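Local coordinates for dUTPase (Streptococcus mutans, PDB 3H6X) that catalyses the hydrolysis of dUTP to dUMP and diphosphate, as a trimeric dUTPase built on a jelly-roll beta-barrel, at the interface of chains A and B. Coordinates in Å, arbitrary orientation; residue numbers count along the deposited sequence, not the author numbering. Chains: chain A/B, dUTPase.

Contacts 1 and 2 follow the segment after strand 118-126 of chain A as it crosses onto chain B, an example of how trimeric dUTPases tie neighbouring subunits together. Their centres, taken over C-alpha atoms, lie about 7 Å apart, and both use A:Phe127, A:Leu128 and B:Ala28. Contact 2 covers the place where strand 118-126 of chain A ends beside the same strand of chain B, together with side chains from strands 60-66 of both. Contact 1 follows the chain A segment onward over B:Arg22, the loop at 26-28 and the start of strand 30-33 of chain B. Three copies make up the deposited assembly, in keeping with the family, and the same contacts recur in each copy.

Contact 1: the interface of chains A and B. Residues chain A 127-130; chain B 22, 26-28, 30.
A:Phe127 lays the face of its ring against the backbone of B:Ala28, whose CA stands over the ring centre, 3.6 Å from the centroid. The ring reaches this position with CG between its own backbone N and carbonyl carbon (chi1 71°). Further along the chain A segment, A:Ile130 covers one face of the B:Tyr30 ring: its CG2 methyl lies above the plane toward the rim, while CD1 comes to 3.5 Å from B:Tyr30 CE2. The opposite face of that ring carries CG of B:Arg22, over its centre, and the phenol is thus clasped between a methyl of A:Ile130 and a methylene from its own chain. A:Leu129 crosses B:Arg22 at about a right angle and sets its CD2 methyl over the middle of the guanidinium, 3.5 Å from CZ.

The guanidinium is held by its own chain: B:Arg22 NH1 donates to the B:Ala27 carbonyl O at 2.8 Å, with the acceptor in the guanidinium plane. At the polar rim, the backbone N of A:Ile130 donates to the B:Tyr30 phenol OH at 2.9 Å, nearly straight at 172°. A water bridges the carbonyl O atoms of A:Leu128 (2.9 Å) and B:Ala28 (2.8 Å). Together, apolar faces, a phenol and backbone polar groups fasten the segment after strand 118-126 of one subunit onto its neighbour, helping to hold the trimer together.

Contact 2: the interface of chains A and B. Residues chain A 61, 63, 84, 125-128; chain B 28, 65, 123-125.
A:Leu128 and B:Phe124 form an antiparallel beta bridge, in which A:Leu128 N donates to B:Phe124 O at 2.9 Å. Around this bridge A:Leu128 CB packs on B:Phe124 CB. The backbone N of B:Phe124 meets a water at 2.9 Å, the same water that joins the carbonyl O atoms of A:Leu128 and B:Ala28; that water also lies at the edge of the B:Phe124 ring, in its plane.

Alongside, A:Tyr63 points its phenol end at chain B. Its hydroxyl meets B:Val123 tip to tip, with CG1 as the nearest branch. That methyl stands anti to the backbone N (chi1 -177°), which also brings it to 3.7 Å from A:Phe127 CB. B:Met125, a selenomethionine, also reaches A:Tyr63 tip to tip, its selenium at the ring edge and in the ring plane, 3.5 Å from CE2. The selenium of A:Met125 is also at the edge of this ring, while A:Val61 CG1 covers one face toward the rim. B:Phe65 crosses A:Tyr63 at about a right angle, and its CE2 comes to 3.6 Å from A:Tyr63 CE1. The same phenyl side chain crosses A:Val84 at a similar angle, touching CG2 through CD2 at 3.9 Å. The two selenomethionines also cross at about a right angle, although the modelled position of B:Met125 CE near A:Met125 CB is doubtful. Beside this core, A:Val61 CG2 presses on the B:Ala28 CB methyl at 3.5 Å, a tight carbon contact.

Contact 1: the interface of chains A and B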
# COMPACT_ATOMS: atom_id res chain seq x y z
N PHE A 127 -11.50 -9.94 1.65
CA PHE A 127 -11.90 -9.02 0.59
C PHE A 127 -13.33 -9.32 0.13
O PHE A 127 -13.89 -10.38 0.47
CB PHE A 127 -10.94 -9.03 -0.61
CG PHE A 127 -10.99 -10.28 -1.43
CD1 PHE A 127 -10.14 -11.35 -1.15
CD2 PHE A 127 -11.88 -10.40 -2.50
CE1 PHE A 127 -10.16 -12.50 -1.90
CE2 PHE A 127 -11.91 -11.56 -3.26
CZ PHE A 127 -11.05 -12.62 -2.96
N LEU A 128 -13.90 -8.40 -0.64
CA LEU A 128 -15.33 -8.45 -0.99
C LEU A 128 -15.50 -8.45 -2.50
O LEU A 128 -14.66 -7.92 -3.22
CB LEU A 128 -16.05 -7.25 -0.38
CG LEU A 128 -15.94 -7.10 1.13
CD1 LEU A 128 -16.34 -5.69 1.58
CD2 LEU A 128 -16.79 -8.17 1.79
N LEU A 129 -16.60 -9.06 -2.97
CA LEU A 129 -16.85 -9.22 -4.40
C LEU A 129 -17.87 -8.23 -4.94
O LEU A 129 -18.76 -7.79 -4.21
CB LEU A 129 -17.38 -10.63 -4.68
CG LEU A 129 -16.42 -11.77 -4.40
CD1 LEU A 129 -17.14 -13.08 -4.72
CD2 LEU A 129 -15.15 -11.64 -5.19
N ILE A 130 -17.74 -7.89 -6.21
CA ILE A 130 -18.73 -7.01 -6.83
C ILE A 130 -20.01 -7.76 -7.18
O ILE A 130 -20.03 -8.99 -7.24
CB ILE A 130 -18.21 -6.31 -8.09
CG1 ILE A 130 -17.99 -7.31 -9.23
CG2 ILE A 130 -16.90 -5.56 -7.76
CD1 ILE A 130 -17.60 -6.64 -10.54
N ARG B 22 -12.05 -9.82 -12.39
CA ARG B 22 -10.94 -10.51 -11.75
C ARG B 22 -10.35 -11.50 -12.74
O ARG B 22 -11.10 -12.11 -13.52
CB ARG B 22 -11.40 -11.25 -10.49
CG ARG B 22 -11.97 -10.33 -9.43
CD ARG B 22 -12.25 -11.11 -8.17
NE ARG B 22 -13.32 -12.08 -8.35
CZ ARG B 22 -13.38 -13.24 -7.72
NH1 ARG B 22 -12.42 -13.58 -6.87
NH2 ARG B 22 -14.40 -14.06 -7.91
N HIS B 26 -10.20 -16.84 -7.75
CA HIS B 26 -9.88 -16.49 -6.36
C HIS B 26 -9.03 -15.25 -6.19
O HIS B 26 -8.53 -14.98 -5.10
CB HIS B 26 -9.26 -17.69 -5.63
CG HIS B 26 -10.18 -18.85 -5.56
ND1 HIS B 26 -11.28 -18.86 -4.73
CD2 HIS B 26 -10.22 -20.00 -6.26
CE1 HIS B 26 -11.95 -19.99 -4.90
NE2 HIS B 26 -11.32 -20.70 -5.83
N ALA B 27 -8.86 -14.49 -7.27
CA ALA B 27 -8.09 -13.25 -7.18
C ALA B 27 -8.81 -12.25 -6.27
O ALA B 27 -10.04 -12.24 -6.20
CB ALA B 27 -7.89 -12.65 -8.54
N ALA B 28 -8.03 -11.43 -5.58
CA ALA B 28 -8.58 -10.42 -4.70
C ALA B 28 -8.98 -9.18 -5.50
O ALA B 28 -9.92 -8.48 -5.13
CB ALA B 28 -7.57 -10.02 -3.66
N TYR B 30 -9.68 -6.53 -8.86
CA TYR B 30 -10.37 -6.26 -10.13
C TYR B 30 -9.45 -5.39 -10.95
O TYR B 30 -8.98 -4.36 -10.47
CB TYR B 30 -11.69 -5.52 -9.87
CG TYR B 30 -12.71 -6.43 -9.25
CD1 TYR B 30 -12.75 -6.63 -7.87
CD2 TYR B 30 -13.61 -7.14 -10.05
CE1 TYR B 30 -13.66 -7.51 -7.31
CE2 TYR B 30 -14.53 -8.02 -9.49
CZ TYR B 30 -14.54 -8.20 -8.13
OH TYR B 30 -15.44 -9.06 -7.56
O HOH W 1 -12.13 -7.00 -4.17

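Contact 2: the interface of chains A and B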
# COMPACT_ATOMS: atom_id res chain seq x y z
N VAL A 61 -7.09 -12.56 1.12
CA VAL A 61 -5.92 -12.14 0.35
C VAL A 61 -4.74 -11.94 1.30
O VAL A 61 -4.94 -11.66 2.49
CB VAL A 61 -6.20 -10.83 -0.43
CG1 VAL A 61 -6.52 -9.72 0.53
CG2 VAL A 61 -5.03 -10.44 -1.33
N TYR A 63 -1.45 -9.56 1.74
CA TYR A 63 -0.73 -8.38 1.27
C TYR A 63 0.70 -8.41 1.79
O TYR A 63 0.92 -8.75 2.96
CB TYR A 63 -1.37 -7.10 1.79
CG TYR A 63 -2.73 -6.80 1.19
CD1 TYR A 63 -2.91 -6.77 -0.17
CD2 TYR A 63 -3.81 -6.53 2.00
CE1 TYR A 63 -4.16 -6.49 -0.73
CE2 TYR A 63 -5.06 -6.24 1.45
CZ TYR A 63 -5.21 -6.23 0.09
OH TYR A 63 -6.44 -5.94 -0.47
N VAL A 84 0.32 -8.11 -3.88
CA VAL A 84 -1.02 -8.66 -3.70
C VAL A 84 -0.98 -10.14 -4.07
O VAL A 84 -0.94 -10.48 -5.25
CB VAL A 84 -2.07 -7.93 -4.57
CG1 VAL A 84 -3.47 -8.53 -4.37
CG2 VAL A 84 -2.09 -6.44 -4.22
N MSE A 125 -6.04 -10.81 5.04
CA MSE A 125 -7.25 -9.99 5.25
C MSE A 125 -8.40 -10.50 4.39
O MSE A 125 -8.16 -11.17 3.37
CB MSE A 125 -6.95 -8.54 4.88
CG MSE A 125 -5.82 -7.92 5.71
SE MSE A 125 -5.56 -6.09 5.07
CE MSE A 125 -6.88 -5.24 6.25
N PRO A 126 -9.64 -10.18 4.77
CA PRO A 126 -10.80 -10.50 3.92
C PRO A 126 -10.95 -9.50 2.78
O PRO A 126 -10.54 -8.35 2.93
CB PRO A 126 -11.98 -10.34 4.87
CG PRO A 126 -11.52 -9.24 5.82
CD PRO A 126 -10.03 -9.48 6.02
N PHE A 127 -11.50 -9.94 1.65
CA PHE A 127 -11.90 -9.02 0.59
C PHE A 127 -13.33 -9.32 0.13
O PHE A 127 -13.89 -10.38 0.47
CB PHE A 127 -10.94 -9.03 -0.61
CG PHE A 127 -10.99 -10.28 -1.43
CD1 PHE A 127 -10.14 -11.35 -1.15
CD2 PHE A 127 -11.88 -10.40 -2.50
CE1 PHE A 127 -10.16 -12.50 -1.90
CE2 PHE A 127 -11.91 -11.56 -3.26
CZ PHE A 127 -11.05 -12.62 -2.96
N LEU A 128 -13.90 -8.40 -0.64
CA LEU A 128 -15.33 -8.45 -0.99
C LEU A 128 -15.50 -8.45 -2.50
O LEU A 128 -14.66 -7.92 -3.22
CB LEU A 128 -16.05 -7.25 -0.38
CG LEU A 128 -15.94 -7.10 1.13
CD1 LEU A 128 -16.34 -5.69 1.58
CD2 LEU A 128 -16.79 -8.17 1.79
N ALA B 28 -8.03 -11.43 -5.58
CA ALA B 28 -8.58 -10.42 -4.70
C ALA B 28 -8.98 -9.18 -5.50
O ALA B 28 -9.92 -8.48 -5.13
CB ALA B 28 -7.57 -10.02 -3.66
N PHE B 65 -4.20 -0.82 -6.05
CA PHE B 65 -2.80 -1.20 -5.94
C PHE B 65 -2.16 -1.26 -7.30
O PHE B 65 -2.81 -1.52 -8.32
CB PHE B 65 -2.64 -2.58 -5.27
CG PHE B 65 -3.23 -2.66 -3.90
CD1 PHE B 65 -2.59 -2.05 -2.82
CD2 PHE B 65 -4.41 -3.33 -3.68
CE1 PHE B 65 -3.14 -2.12 -1.54
CE2 PHE B 65 -4.96 -3.41 -2.41
CZ PHE B 65 -4.32 -2.81 -1.34
N VAL B 123 -9.27 -3.60 -4.87
CA VAL B 123 -9.75 -4.57 -3.90
C VAL B 123 -10.73 -3.88 -2.94
O VAL B 123 -10.42 -2.84 -2.37
CB VAL B 123 -8.59 -5.17 -3.08
CG1 VAL B 123 -9.12 -6.25 -2.12
CG2 VAL B 123 -7.51 -5.75 -4.01
N PHE B 124 -11.91 -4.46 -2.77
CA PHE B 124 -12.91 -3.94 -1.84
C PHE B 124 -12.73 -4.58 -0.47
O PHE B 124 -12.60 -5.81 -0.40
CB PHE B 124 -14.32 -4.29 -2.33
CG PHE B 124 -14.74 -3.55 -3.59
CD1 PHE B 124 -15.43 -2.35 -3.50
CD2 PHE B 124 -14.46 -4.08 -4.84
CE1 PHE B 124 -15.84 -1.69 -4.64
CE2 PHE B 124 -14.88 -3.43 -5.99
CZ PHE B 124 -15.56 -2.23 -5.89
N MSE B 125 -12.76 -3.78 0.60
CA MSE B 125 -12.49 -4.31 1.94
C MSE B 125 -13.32 -3.54 2.97
O MSE B 125 -13.74 -2.42 2.71
CB MSE B 125 -11.00 -4.18 2.29
CG MSE B 125 -10.09 -4.94 1.33
SE MSE B 125 -8.25 -4.78 1.93
CE MSE B 125 -8.17 -6.20 3.16
O HOH W 2 -12.13 -7.00 -4.17